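Local coordinates for protein alginate lyase, family PL7 (Zobellia galactanivorans, PDB 3ZPY) that probably cleaves the polysaccharide alginate by beta-elimination, as in other family PL7 alginate lyases, this chain being the catalytic domain of a longer protein, at residues A[2-6]-A[42-46]; A[62-66]-A[229-235]; A[88-93]-A[212-217]; A[98-104]-A[180-186]. Residue numbers count along the deposited sequence, not the author numbering.

Contact 1. Residues A[2-6]-A[42-46]; sequences NSPAS and YNTYS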
loop_
_atom_site.group_PDB
_atom_site.type_symbol
_atom_site.label_atom_id
_atom_site.label_comp_id
_atom_site.label_asym_id
_atom_site.label_seq_id
_atom_site.Cartn_x
_atom_site.Cartn_y
_atom_site.Cartn_z
ATOM N N ASN A 2 19.512 -4.021 13.364
ATOM C CA ASN A 2 18.909 -2.781 13.071
ATOM C C ASN A 2 18.131 -2.815 11.766
ATOM O O ASN A 2 17.810 -1.790 11.216
ATOM C CB ASN A 2 20.074 -1.789 12.793
ATOM C CG ASN A 2 20.902 -1.557 14.001
ATOM O OD1 ASN A 2 20.372 -1.302 15.066
ATOM N ND2 ASN A 2 22.233 -1.643 13.830
ATOM N N SER A 3 17.871 -4.002 11.264
ATOM C CA SER A 3 17.309 -4.088 9.925
ATOM C C SER A 3 15.834 -3.626 9.912
ATOM O O SER A 3 15.098 -3.762 10.866
ATOM C CB SER A 3 17.356 -5.531 9.404
ATOM O OG SER A 3 16.410 -6.351 10.051
ATOM N N PRO A 4 15.373 -3.229 8.719
ATOM C CA PRO A 4 13.943 -2.865 8.604
ATOM C C PRO A 4 13.029 -4.051 9.043
ATOM O O PRO A 4 12.002 -3.850 9.730
ATOM C CB PRO A 4 13.815 -2.454 7.114
ATOM C CG PRO A 4 15.187 -1.978 6.736
ATOM C CD PRO A 4 16.139 -2.856 7.506
ATOM N N ALA A 5 13.346 -5.274 8.600
ATOM C CA ALA A 5 12.487 -6.399 8.945
ATOM C C ALA A 5 12.423 -6.623 10.462
ATOM O O ALA A 5 11.366 -6.884 11.026
ATOM C CB ALA A 5 12.961 -7.658 8.208
ATOM N N SER A 6 13.564 -6.438 11.122
ATOM C CA SER A 6 13.626 -6.579 12.609
ATOM C C SER A 6 12.816 -5.439 13.319
ATOM O O SER A 6 12.027 -5.705 14.212
ATOM C CB SER A 6 15.113 -6.533 13.049
ATOM O OG SER A 6 15.732 -7.751 12.749
ATOM N N TYR A 42 16.161 -11.628 3.362
ATOM C CA TYR A 42 15.040 -10.956 3.917
ATOM C C TYR A 42 15.384 -10.135 5.198
ATOM O O TYR A 42 15.018 -8.927 5.269
ATOM C CB TYR A 42 13.950 -12.008 4.294
ATOM C CG TYR A 42 12.611 -11.398 4.655
ATOM C CD1 TYR A 42 12.371 -10.814 5.901
ATOM C CD2 TYR A 42 11.618 -11.379 3.696
ATOM C CE1 TYR A 42 11.111 -10.289 6.204
ATOM C CE2 TYR A 42 10.342 -10.856 3.964
ATOM C CZ TYR A 42 10.095 -10.271 5.209
ATOM O OH TYR A 42 8.834 -9.754 5.447
ATOM N N ASN A 43 16.060 -10.774 6.199
ATOM C CA ASN A 43 16.190 -10.089 7.468
ATOM C C ASN A 43 17.310 -9.077 7.461
ATOM O O ASN A 43 17.471 -8.410 8.449
ATOM C CB ASN A 43 16.387 -11.068 8.644
ATOM C CG ASN A 43 16.297 -10.353 10.067
ATOM O OD1 ASN A 43 15.339 -9.567 10.371
ATOM N ND2 ASN A 43 17.281 -10.646 10.932
ATOM N N THR A 44 18.114 -8.983 6.426
ATOM C CA THR A 44 19.089 -7.880 6.284
ATOM C C THR A 44 18.777 -6.866 5.193
ATOM O O THR A 44 19.480 -5.859 5.087
ATOM C CB THR A 44 20.508 -8.395 6.120
ATOM O OG1 THR A 44 20.596 -9.161 4.908
ATOM C CG2 THR A 44 20.920 -9.340 7.199
ATOM N N TYR A 45 17.727 -7.097 4.419
ATOM C CA TYR A 45 17.467 -6.172 3.314
ATOM C C TYR A 45 17.234 -4.723 3.767
ATOM O O TYR A 45 16.332 -4.453 4.580
ATOM C CB TYR A 45 16.255 -6.636 2.495
ATOM C CG TYR A 45 15.919 -5.697 1.363
ATOM C CD1 TYR A 45 16.896 -5.259 0.462
ATOM C CD2 TYR A 45 14.654 -5.144 1.271
ATOM C CE1 TYR A 45 16.578 -4.381 -0.569
ATOM C CE2 TYR A 45 14.335 -4.229 0.271
ATOM C CZ TYR A 45 15.299 -3.810 -0.612
ATOM O OH TYR A 45 14.967 -2.915 -1.634
ATOM N N SER A 46 17.969 -3.789 3.134
ATOM C CA SER A 46 17.791 -2.366 3.358
ATOM C C SER A 46 18.409 -1.677 2.149
ATOM O O SER A 46 19.534 -2.007 1.770
ATOM C CB SER A 46 18.478 -1.937 4.679
ATOM O OG SER A 46 18.247 -0.572 4.951
HETATM O O HOH W 1 15.143 -6.102 6.481
#
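Ser3 does double duty here. It is the N-cap of helix 4-8, where its OG accepts from Ser6 N at 3.0 Å, and the same OG donates to the backbone of the facing loop, reaching Asn43 O at 2.8 Å. Pro4 follows in the first turn of the helix, with its CD lying 3.3 Å from Tyr45 O and 3.8 Å from Ser46 CB; beyond these segments the ring packs on Phe51 and Thr53 of strand 51-53. Ala5 points into the loop, its CB 3.8 Å from Tyr42 CE1 and 3.7 Å from Asn43 OD1. A water accepts from Ala5 N (2.9 Å) and donates to Tyr42 O (3.1 Å) and Tyr45 O (2.8 Å). Ser6 OG lies 3.0 Å from Asn43 OD1. The hydroxyl of Tyr42 goes on to bond Trp15 O, tying the loop to strand 15-21. The first helical turn is thus held to the loop by the Ser3 OG to Asn43 O bond and the bridging water, alongside the packing of Pro4 and Ala5.

Contact 2. Residues A[62-66]-A[229-235]; sequences CYRGL and ASYTGSY
Cys62 and Tyr63 are extended, the end of strand 58-63, and Tyr63 to Leu66 then form a type II beta turn closed by Leu66 N to Tyr63 O at 3.1 Å. Within it Gly65 (phi/psi 75/4) has its CA 3.1 Å from Ala229 O, and a CB would clash with Ala229 O and Tyr231 N. The 229-235 loop runs antiparallel, pairing Tyr63 with Tyr235 (non-hydrogen-bonded, CA-CA 4.0 Å) and setting Gly65 CA 4.2 Å from Tyr231 CA. Arg64 N donates to Ser234 O at 3.0 Å. Thr232 OG1 accepts from Ser234 N at 3.1 Å, an ST turn. One water donates to Arg64 O (2.7 Å) and Ser234 O (2.8 Å) and accepts from Thr232 N (3.0 Å).

Arg64 is stretched, chi1 to chi3 all t, with its NH1 3.0 Å from the acceptor Ser230 O and Ala229 CB over one guanidinium face; NE and NH2 bond Gln110 O and Asp111 O. Tyr63 (m) packs its CD2 3.6 Å from Tyr235 CB, and its CB 3.7 Å from the ring edge of Tyr231 at CE2. An arginine bonded to several backbone carbonyls thus joins loops beside the end of strand 58-63 and the start of 235-247, neighbours in the seven-stranded sheet.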
loop_
_atom_site.group_PDB
_atom_site.type_symbol
_atom_site.label_atom_id
_atom_site.label_comp_id
_atom_site.label_asym_id
_atom_site.label_seq_id
_atom_site.Cartn_x
_atom_site.Cartn_y
_atom_site.Cartn_z
ATOM N N CYS A 62 9.099 5.454 -3.046
ATOM C CA CYS A 62 8.851 5.033 -4.443
ATOM C C CYS A 62 8.790 6.263 -5.320
ATOM O O CYS A 62 8.380 7.339 -4.866
ATOM C CB CYS A 62 7.550 4.141 -4.474
ATOM S SG CYS A 62 7.294 3.331 -6.050
ATOM N N TYR A 63 9.172 6.111 -6.578
ATOM C CA TYR A 63 9.421 7.274 -7.410
ATOM C C TYR A 63 8.524 7.238 -8.625
ATOM O O TYR A 63 8.285 6.160 -9.183
ATOM C CB TYR A 63 10.907 7.333 -7.918
ATOM C CG TYR A 63 11.889 7.329 -6.784
ATOM C CD1 TYR A 63 12.164 6.131 -6.084
ATOM C CD2 TYR A 63 12.608 8.510 -6.460
ATOM C CE1 TYR A 63 13.015 6.085 -5.010
ATOM C CE2 TYR A 63 13.509 8.468 -5.359
ATOM C CZ TYR A 63 13.760 7.230 -4.735
ATOM O OH TYR A 63 14.582 7.221 -3.619
ATOM N N ARG A 64 8.034 8.415 -9.008
ATOM C CA ARG A 64 7.347 8.582 -10.303
ATOM C C ARG A 64 8.257 8.015 -11.389
ATOM O O ARG A 64 9.484 8.280 -11.425
ATOM C CB ARG A 64 7.241 10.115 -10.523
ATOM C CG ARG A 64 6.446 10.548 -11.776
ATOM C CD ARG A 64 6.446 12.077 -11.836
ATOM N NE ARG A 64 5.441 12.622 -12.772
ATOM C CZ ARG A 64 5.688 13.072 -13.998
ATOM N NH1 ARG A 64 6.864 12.889 -14.587
ATOM N NH2 ARG A 64 4.731 13.703 -14.667
ATOM N N GLY A 65 7.665 7.195 -12.288
ATOM C CA GLY A 65 8.445 6.683 -13.455
ATOM C C GLY A 65 9.449 5.582 -13.088
ATOM O O GLY A 65 10.177 5.196 -13.960
ATOM N N LEU A 66 9.494 5.124 -11.803
ATOM C CA LEU A 66 10.426 4.111 -11.391
ATOM C C LEU A 66 10.151 2.832 -12.178
ATOM O O LEU A 66 9.034 2.279 -12.167
ATOM C CB LEU A 66 10.268 3.872 -9.932
ATOM C CG LEU A 66 11.293 2.948 -9.202
ATOM C CD1 LEU A 66 12.727 3.498 -9.313
ATOM C CD2 LEU A 66 10.936 2.633 -7.729
ATOM N N ALA A 229 4.270 7.779 -16.460
ATOM C CA ALA A 229 5.047 8.991 -16.130
ATOM C C ALA A 229 6.555 8.806 -16.322
ATOM O O ALA A 229 7.115 7.725 -16.111
ATOM C CB ALA A 229 4.753 9.444 -14.723
ATOM N N SER A 230 7.219 9.887 -16.676
ATOM C CA SER A 230 8.669 9.873 -16.738
ATOM C C SER A 230 9.283 10.010 -15.341
ATOM O O SER A 230 8.648 10.483 -14.393
ATOM C CB SER A 230 9.148 10.977 -17.642
ATOM O OG SER A 230 8.881 12.180 -16.997
ATOM N N TYR A 231 10.548 9.586 -15.226
ATOM C CA TYR A 231 11.281 9.721 -13.994
ATOM C C TYR A 231 11.901 11.093 -13.896
ATOM O O TYR A 231 12.633 11.520 -14.774
ATOM C CB TYR A 231 12.342 8.601 -13.893
ATOM C CG TYR A 231 13.181 8.778 -12.617
ATOM C CD1 TYR A 231 14.318 9.642 -12.635
ATOM C CD2 TYR A 231 12.817 8.194 -11.359
ATOM C CE1 TYR A 231 15.082 9.901 -11.453
ATOM C CE2 TYR A 231 13.630 8.447 -10.195
ATOM C CZ TYR A 231 14.751 9.252 -10.275
ATOM O OH TYR A 231 15.441 9.516 -9.133
ATOM N N THR A 232 11.608 11.793 -12.788
ATOM C CA THR A 232 12.084 13.189 -12.598
ATOM C C THR A 232 12.819 13.393 -11.261
ATOM O O THR A 232 13.335 14.495 -11.064
ATOM C CB THR A 232 10.907 14.156 -12.629
ATOM O OG1 THR A 232 10.011 13.795 -11.538
ATOM C CG2 THR A 232 10.186 14.103 -14.025
ATOM N N GLY A 233 12.774 12.402 -10.352
ATOM C CA GLY A 233 13.260 12.588 -8.991
ATOM C C GLY A 233 12.013 12.787 -8.085
ATOM O O GLY A 233 12.082 12.748 -6.935
ATOM N N SER A 234 10.820 13.042 -8.641
ATOM C CA SER A 234 9.595 13.184 -7.826
ATOM C C SER A 234 9.286 11.792 -7.163
ATOM O O SER A 234 9.462 10.722 -7.756
ATOM C CB SER A 234 8.444 13.435 -8.756
ATOM O OG SER A 234 7.172 13.386 -8.156
ATOM N N TYR A 235 8.836 11.793 -5.927
ATOM C CA TYR A 235 8.718 10.551 -5.158
ATOM C C TYR A 235 7.584 10.703 -4.141
ATOM O O TYR A 235 7.204 11.862 -3.782
ATOM C CB TYR A 235 10.052 10.096 -4.469
ATOM C CG TYR A 235 10.513 11.058 -3.376
ATOM C CD1 TYR A 235 11.093 12.281 -3.708
ATOM C CD2 TYR A 235 10.149 10.837 -2.050
ATOM C CE1 TYR A 235 11.510 13.174 -2.667
ATOM C CE2 TYR A 235 10.534 11.710 -1.019
ATOM C CZ TYR A 235 11.174 12.888 -1.361
ATOM O OH TYR A 235 11.536 13.746 -0.344
HETATM O O HOH W 2 10.660 10.421 -10.300
HETATM O O HOH W 3 7.681 14.622 -16.818
HETATM O O HOH W 4 9.946 6.281 -16.582
#

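Contact 3. Residues A[88-93]-A[212-217]; sequences ASWTGD and LSENYF
A G1 beta bulge joins these segments: Glu214 (phi/psi 74/41) and Asn215 both face Trp90. The chains run roughly antiparallel, their end-to-end directions 137° apart, with Thr91 CA 4.1 Å from Ser213 CA. Trp90 and Asn215 form a single hydrogen-bonded bridge, Trp90 N to Asn215 O and Asn215 N to Trp90 O both 2.9 Å; Asn215 ND2 (chi1 m) adds a bond to Trp90 O at 3.0 Å. Further along, Gly92 N donates to Leu212 O at 2.9 Å. Trp90 (chi1 46°, chi2 -103°) folds its indole back so that Asn215 CB lies 3.6 Å from the centroid of its six-membered ring, a CH-pi contact, while Trp90 CZ2 meets the face of Phe217, 3.5 Å from CE2. Waters link Ser89 OG (2.9 Å) with Glu214 N (2.9 Å), and Asp93 OD1 (2.8 Å) with Leu212 N (2.8 Å). Around the pair, Trp90 stacks on His97 and bonds Glu81 of strand 76-83, Ile124 of strand 117-125 touches Trp90, Asn215 and Phe217, and Leu212 packs on Tyr188 of strand 182-189.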
loop_
_atom_site.group_PDB
_atom_site.type_symbol
_atom_site.label_atom_id
_atom_site.label_comp_id
_atom_site.label_asym_id
_atom_site.label_seq_id
_atom_site.Cartn_x
_atom_site.Cartn_y
_atom_site.Cartn_z
ATOM N N ALA A 88 -1.315 -15.369 1.436
ATOM C CA ALA A 88 -2.588 -15.119 2.173
ATOM C C ALA A 88 -3.765 -15.079 1.208
ATOM O O ALA A 88 -3.637 -14.468 0.155
ATOM C CB ALA A 88 -2.526 -13.843 2.929
ATOM N N SER A 89 -4.881 -15.662 1.620
ATOM C CA SER A 89 -6.071 -15.676 0.834
ATOM C C SER A 89 -7.232 -15.977 1.767
ATOM O O SER A 89 -7.342 -17.070 2.315
ATOM C CB SER A 89 -5.955 -16.793 -0.222
ATOM O OG SER A 89 -7.145 -16.924 -1.020
ATOM N N TRP A 90 -8.061 -14.977 2.013
ATOM C CA TRP A 90 -9.131 -15.122 3.000
ATOM C C TRP A 90 -10.370 -14.404 2.576
ATOM O O TRP A 90 -10.381 -13.656 1.566
ATOM C CB TRP A 90 -8.640 -14.612 4.384
ATOM C CG TRP A 90 -7.909 -13.276 4.340
ATOM C CD1 TRP A 90 -6.534 -13.066 4.413
ATOM C CD2 TRP A 90 -8.518 -11.962 4.236
ATOM N NE1 TRP A 90 -6.253 -11.723 4.355
ATOM C CE2 TRP A 90 -7.433 -11.002 4.230
ATOM C CE3 TRP A 90 -9.814 -11.510 4.188
ATOM C CZ2 TRP A 90 -7.658 -9.617 4.107
ATOM C CZ3 TRP A 90 -10.065 -10.139 4.069
ATOM C CH2 TRP A 90 -9.008 -9.187 4.028
ATOM N N THR A 91 -11.456 -14.696 3.267
ATOM C CA THR A 91 -12.818 -14.382 2.764
ATOM C C THR A 91 -13.471 -13.233 3.591
ATOM O O THR A 91 -13.599 -13.313 4.818
ATOM C CB THR A 91 -13.655 -15.654 2.792
ATOM O OG1 THR A 91 -13.087 -16.576 1.848
ATOM C CG2 THR A 91 -15.050 -15.393 2.338
ATOM N N GLY A 92 -13.931 -12.210 2.928
ATOM C CA GLY A 92 -14.421 -10.999 3.568
ATOM C C GLY A 92 -15.743 -11.131 4.314
ATOM O O GLY A 92 -16.034 -10.208 5.121
ATOM N N ASP A 93 -16.527 -12.187 4.070
ATOM C CA ASP A 93 -17.736 -12.433 4.882
ATOM C C ASP A 93 -17.694 -13.783 5.653
ATOM O O ASP A 93 -18.734 -14.355 5.977
ATOM C CB ASP A 93 -18.994 -12.252 3.978
ATOM C CG ASP A 93 -19.020 -13.202 2.774
ATOM O OD1 ASP A 93 -18.076 -13.993 2.625
ATOM O OD2 ASP A 93 -20.018 -13.139 1.964
ATOM N N LEU A 212 -16.817 -13.270 -1.873
ATOM C CA LEU A 212 -15.788 -12.410 -1.305
ATOM C C LEU A 212 -14.506 -13.174 -0.897
ATOM O O LEU A 212 -13.833 -12.768 0.075
ATOM C CB LEU A 212 -16.372 -11.647 -0.095
ATOM C CG LEU A 212 -17.606 -10.844 -0.482
ATOM C CD1 LEU A 212 -18.101 -10.053 0.745
ATOM C CD2 LEU A 212 -17.342 -9.892 -1.660
ATOM N N SER A 213 -14.190 -14.303 -1.537
ATOM C CA SER A 213 -12.950 -15.012 -1.259
ATOM C C SER A 213 -11.734 -14.402 -1.937
ATOM O O SER A 213 -11.823 -13.436 -2.725
ATOM C CB SER A 213 -13.124 -16.473 -1.679
ATOM O OG SER A 213 -13.267 -16.590 -3.094
ATOM N N GLU A 214 -10.585 -14.881 -1.471
ATOM C CA GLU A 214 -9.287 -14.653 -2.147
ATOM C C GLU A 214 -8.734 -13.219 -1.977
ATOM O O GLU A 214 -8.133 -12.647 -2.881
ATOM C CB GLU A 214 -9.283 -15.079 -3.624
ATOM C CG GLU A 214 -9.692 -16.537 -3.841
ATOM C CD GLU A 214 -9.323 -16.918 -5.237
ATOM O OE1 GLU A 214 -8.137 -17.312 -5.452
ATOM O OE2 GLU A 214 -10.162 -16.735 -6.125
ATOM N N ASN A 215 -8.880 -12.683 -0.753
ATOM C CA ASN A 215 -8.345 -11.381 -0.351
ATOM C C ASN A 215 -7.031 -11.529 0.379
ATOM O O ASN A 215 -6.740 -12.531 1.037
ATOM C CB ASN A 215 -9.326 -10.632 0.545
ATOM C CG ASN A 215 -10.665 -10.433 -0.109
ATOM O OD1 ASN A 215 -10.822 -9.627 -1.080
ATOM N ND2 ASN A 215 -11.633 -11.266 0.321
ATOM N N TYR A 216 -6.285 -10.443 0.317
ATOM C CA TYR A 216 -5.106 -10.303 1.184
ATOM C C TYR A 216 -4.776 -8.818 1.395
ATOM O O TYR A 216 -5.209 -7.949 0.606
ATOM C CB TYR A 216 -3.868 -10.975 0.609
ATOM C CG TYR A 216 -3.446 -10.559 -0.777
ATOM C CD1 TYR A 216 -4.014 -11.142 -1.913
ATOM C CD2 TYR A 216 -2.473 -9.566 -0.955
ATOM C CE1 TYR A 216 -3.572 -10.807 -3.229
ATOM C CE2 TYR A 216 -2.055 -9.220 -2.231
ATOM C CZ TYR A 216 -2.598 -9.794 -3.336
ATOM O OH TYR A 216 -2.103 -9.455 -4.611
ATOM N N PHE A 217 -4.104 -8.532 2.520
ATOM C CA PHE A 217 -3.701 -7.173 2.770
ATOM C C PHE A 217 -2.371 -6.835 2.057
ATOM O O PHE A 217 -1.514 -7.708 1.865
ATOM C CB PHE A 217 -3.468 -6.990 4.275
ATOM C CG PHE A 217 -4.751 -6.970 5.052
ATOM C CD1 PHE A 217 -5.673 -5.945 4.862
ATOM C CD2 PHE A 217 -5.014 -7.969 5.970
ATOM C CE1 PHE A 217 -6.842 -5.918 5.639
ATOM C CE2 PHE A 217 -6.186 -7.950 6.759
ATOM C CZ PHE A 217 -7.066 -6.897 6.601
HETATM O O HOH W 5 -9.803 -17.304 -0.058
HETATM O O HOH W 6 -6.445 -17.881 -3.404
HETATM O O HOH W 7 -18.155 -14.925 -0.013
#

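Contact 4. Residues A[98-104]-A[180-186]; sequences TMEWTVQ and TTYNCKL
Strands 98-104 and 182-186 lie side by side, antiparallel at 154°, their axes approaching to 4.7 Å. Three hydrogen-bonded pairs each give two bonds: Met99 N to Leu186 O and Leu186 N to Met99 O, both 2.9 Å; Trp101 N to Cys184 O at 3.1 Å and Cys184 N to Trp101 O at 2.8 Å; Val103 N to Tyr182 O and Tyr182 N to Val103 O, both 2.9 Å. Between them, in the non-hydrogen-bonded pair Thr102-Asn183, Thr102 OG1 donates to Asn183 OD1 at 2.7 Å and bonds Asn242 ND2 weakly. Gln104 NE2 donates to Thr181 OG1 at 2.8 Å, while its OE1 accepts from Arg239. The backbones of Glu100, Thr102 and Gln104 bond strand 235-247 on the other edge; Asn183 N bonds Asn198 OD1, and Tyr182 OH bonds Ser177 N.

Met99, Trp101, Val103, Tyr182, Cys184 and Leu186 share one face. Trp101 (chi1 p, chi2 118°) lays its six-membered ring over Cys184, with CB 3.4 Å and SG 4.2 Å from the centroid; Val103 CG1 is 3.4 Å from Cys184 SG. This largely apolar face packs on Phe217 and Val219 of strand 216-219 and on Phe121 and Ile124 of strand 117-125, sheet on sheet, in the core of a beta sandwich.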
loop_
_atom_site.group_PDB
_atom_site.type_symbol
_atom_site.label_atom_id
_atom_site.label_comp_id
_atom_site.label_asym_id
_atom_site.label_seq_id
_atom_site.Cartn_x
_atom_site.Cartn_y
_atom_site.Cartn_z
ATOM N N THR A 98 -8.291 -8.171 9.926
ATOM C CA THR A 98 -7.855 -6.766 10.323
ATOM C C THR A 98 -6.377 -6.515 10.046
ATOM O O THR A 98 -5.549 -7.408 10.314
ATOM C CB THR A 98 -8.076 -6.611 11.857
ATOM O OG1 THR A 98 -9.458 -6.890 12.156
ATOM C CG2 THR A 98 -7.789 -5.216 12.378
ATOM N N MET A 99 -6.090 -5.316 9.526
ATOM C CA MET A 99 -4.728 -4.874 9.493
ATOM C C MET A 99 -4.663 -3.613 10.247
ATOM O O MET A 99 -5.441 -2.697 10.013
ATOM C CB MET A 99 -4.245 -4.656 8.056
ATOM C CG MET A 99 -2.830 -4.109 8.021
ATOM S SD MET A 99 -2.123 -4.086 6.321
ATOM C CE MET A 99 -3.161 -2.847 5.486
ATOM N N GLU A 100 -3.748 -3.569 11.252
ATOM C CA GLU A 100 -3.479 -2.300 11.994
ATOM C C GLU A 100 -2.058 -1.839 11.703
ATOM O O GLU A 100 -1.127 -2.637 11.638
ATOM C CB GLU A 100 -3.625 -2.534 13.464
ATOM C CG GLU A 100 -5.065 -2.803 13.871
ATOM C CD GLU A 100 -5.222 -3.234 15.304
ATOM O OE1 GLU A 100 -4.836 -4.401 15.531
ATOM O OE2 GLU A 100 -5.636 -2.444 16.124
ATOM N N TRP A 101 -1.921 -0.535 11.481
ATOM C CA TRP A 101 -0.582 0.048 11.279
ATOM C C TRP A 101 -0.613 1.485 11.598
ATOM O O TRP A 101 -1.629 2.172 11.423
ATOM C CB TRP A 101 -0.100 -0.194 9.827
ATOM C CG TRP A 101 -0.747 0.510 8.681
ATOM C CD1 TRP A 101 -0.067 1.398 7.832
ATOM C CD2 TRP A 101 -2.099 0.432 8.167
ATOM N NE1 TRP A 101 -0.889 1.850 6.863
ATOM C CE2 TRP A 101 -2.142 1.305 6.992
ATOM C CE3 TRP A 101 -3.229 -0.286 8.508
ATOM C CZ2 TRP A 101 -3.335 1.436 6.226
ATOM C CZ3 TRP A 101 -4.391 -0.144 7.752
ATOM C CH2 TRP A 101 -4.448 0.733 6.661
ATOM N N THR A 102 0.507 1.984 12.057
ATOM C CA THR A 102 0.646 3.379 12.412
ATOM C C THR A 102 1.443 3.976 11.281
ATOM O O THR A 102 2.540 3.492 10.943
ATOM C CB THR A 102 1.377 3.475 13.791
ATOM O OG1 THR A 102 0.536 2.868 14.767
ATOM C CG2 THR A 102 1.670 4.953 14.186
ATOM N N VAL A 103 0.943 5.049 10.779
ATOM C CA VAL A 103 1.520 5.552 9.447
ATOM C C VAL A 103 1.680 7.066 9.492
ATOM O O VAL A 103 0.917 7.800 10.158
ATOM C CB VAL A 103 0.554 5.144 8.278
ATOM C CG1 VAL A 103 -0.786 5.936 8.294
ATOM C CG2 VAL A 103 1.243 5.302 6.912
ATOM N N GLN A 104 2.670 7.519 8.709
ATOM C CA GLN A 104 2.655 8.888 8.169
ATOM C C GLN A 104 2.984 8.875 6.698
ATOM O O GLN A 104 3.599 7.919 6.185
ATOM C CB GLN A 104 3.688 9.766 8.827
ATOM C CG GLN A 104 3.650 9.853 10.381
ATOM C CD GLN A 104 4.486 10.991 10.857
ATOM O OE1 GLN A 104 5.278 11.579 10.038
ATOM N NE2 GLN A 104 4.376 11.350 12.118
ATOM N N THR A 180 2.045 13.430 9.939
ATOM C CA THR A 180 1.073 13.334 10.991
ATOM C C THR A 180 0.770 11.889 11.232
ATOM O O THR A 180 0.417 11.149 10.292
ATOM C CB THR A 180 -0.205 14.085 10.687
ATOM O OG1 THR A 180 0.101 15.472 10.539
ATOM C CG2 THR A 180 -1.232 13.941 11.775
ATOM N N THR A 181 0.901 11.424 12.455
ATOM C CA THR A 181 0.728 9.979 12.777
ATOM C C THR A 181 -0.748 9.667 12.829
ATOM O O THR A 181 -1.557 10.330 13.524
ATOM C CB THR A 181 1.391 9.753 14.140
ATOM O OG1 THR A 181 2.758 9.876 13.832
ATOM C CG2 THR A 181 1.098 8.312 14.646
ATOM N N TYR A 182 -1.083 8.580 12.113
ATOM C CA TYR A 182 -2.465 8.027 12.201
ATOM C C TYR A 182 -2.304 6.560 12.591
ATOM O O TYR A 182 -1.537 5.807 11.964
ATOM C CB TYR A 182 -3.171 8.105 10.845
ATOM C CG TYR A 182 -3.400 9.508 10.465
ATOM C CD1 TYR A 182 -4.460 10.244 10.992
ATOM C CD2 TYR A 182 -2.516 10.141 9.540
ATOM C CE1 TYR A 182 -4.670 11.560 10.626
ATOM C CE2 TYR A 182 -2.660 11.501 9.196
ATOM C CZ TYR A 182 -3.768 12.176 9.719
ATOM O OH TYR A 182 -3.970 13.481 9.358
ATOM N N ASN A 183 -3.083 6.162 13.583
ATOM C CA ASN A 183 -3.256 4.740 13.867
ATOM C C ASN A 183 -4.404 4.154 13.058
ATOM O O ASN A 183 -5.585 4.524 13.317
ATOM C CB ASN A 183 -3.513 4.491 15.351
ATOM C CG ASN A 183 -2.337 4.974 16.209
ATOM O OD1 ASN A 183 -1.156 4.627 15.912
ATOM N ND2 ASN A 183 -2.614 5.751 17.259
ATOM N N CYS A 184 -4.089 3.341 12.033
ATOM C CA CYS A 184 -5.097 2.916 11.038
ATOM C C CYS A 184 -5.522 1.512 11.366
ATOM O O CYS A 184 -4.706 0.687 11.817
ATOM C CB CYS A 184 -4.475 2.894 9.631
ATOM S SG CYS A 184 -3.757 4.443 9.098
ATOM N N LYS A 185 -6.814 1.219 11.167
ATOM C CA LYS A 185 -7.344 -0.124 11.357
ATOM C C LYS A 185 -8.263 -0.391 10.168
ATOM O O LYS A 185 -9.303 0.271 10.045
ATOM C CB LYS A 185 -8.059 -0.217 12.707
ATOM C CG LYS A 185 -8.610 -1.622 13.007
ATOM C CD LYS A 185 -9.083 -1.794 14.442
ATOM C CE LYS A 185 -10.251 -0.961 14.823
ATOM N NZ LYS A 185 -10.938 -1.359 16.105
ATOM N N LEU A 186 -7.909 -1.364 9.345
ATOM C CA LEU A 186 -8.670 -1.717 8.108
ATOM C C LEU A 186 -9.262 -3.090 8.352
ATOM O O LEU A 186 -8.539 -4.059 8.656
ATOM C CB LEU A 186 -7.681 -1.697 6.973
ATOM C CG LEU A 186 -8.296 -1.916 5.593
ATOM C CD1 LEU A 186 -9.310 -0.831 5.278
ATOM C CD2 LEU A 186 -7.170 -1.974 4.549
#

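Overall arrangement
The fold is the two-sheet beta jelly roll of PL7 lyases, and the four contacts sample its parts. Contact 1 closes first along the chain, fastening the N-terminal helix to a loop before strand 51-53. Contact 2 opens next, and between its two segments lie those of contact 3, with contact 4 inside them. Contacts 2 and 4 both reach the seven-stranded sheet, their centres 26 Å apart on opposite sides of the chain's centre. Contacts 3 and 4 touch, Phe217 CZ lying 3.5 Å from Met99 N, so a strand of the other sheet meets the seven-stranded one there. Contacts 2 and 3 are about 32 Å apart between centres. The four thus lie at the chain's start, at two margins and in the sandwich core of the catalytic domain.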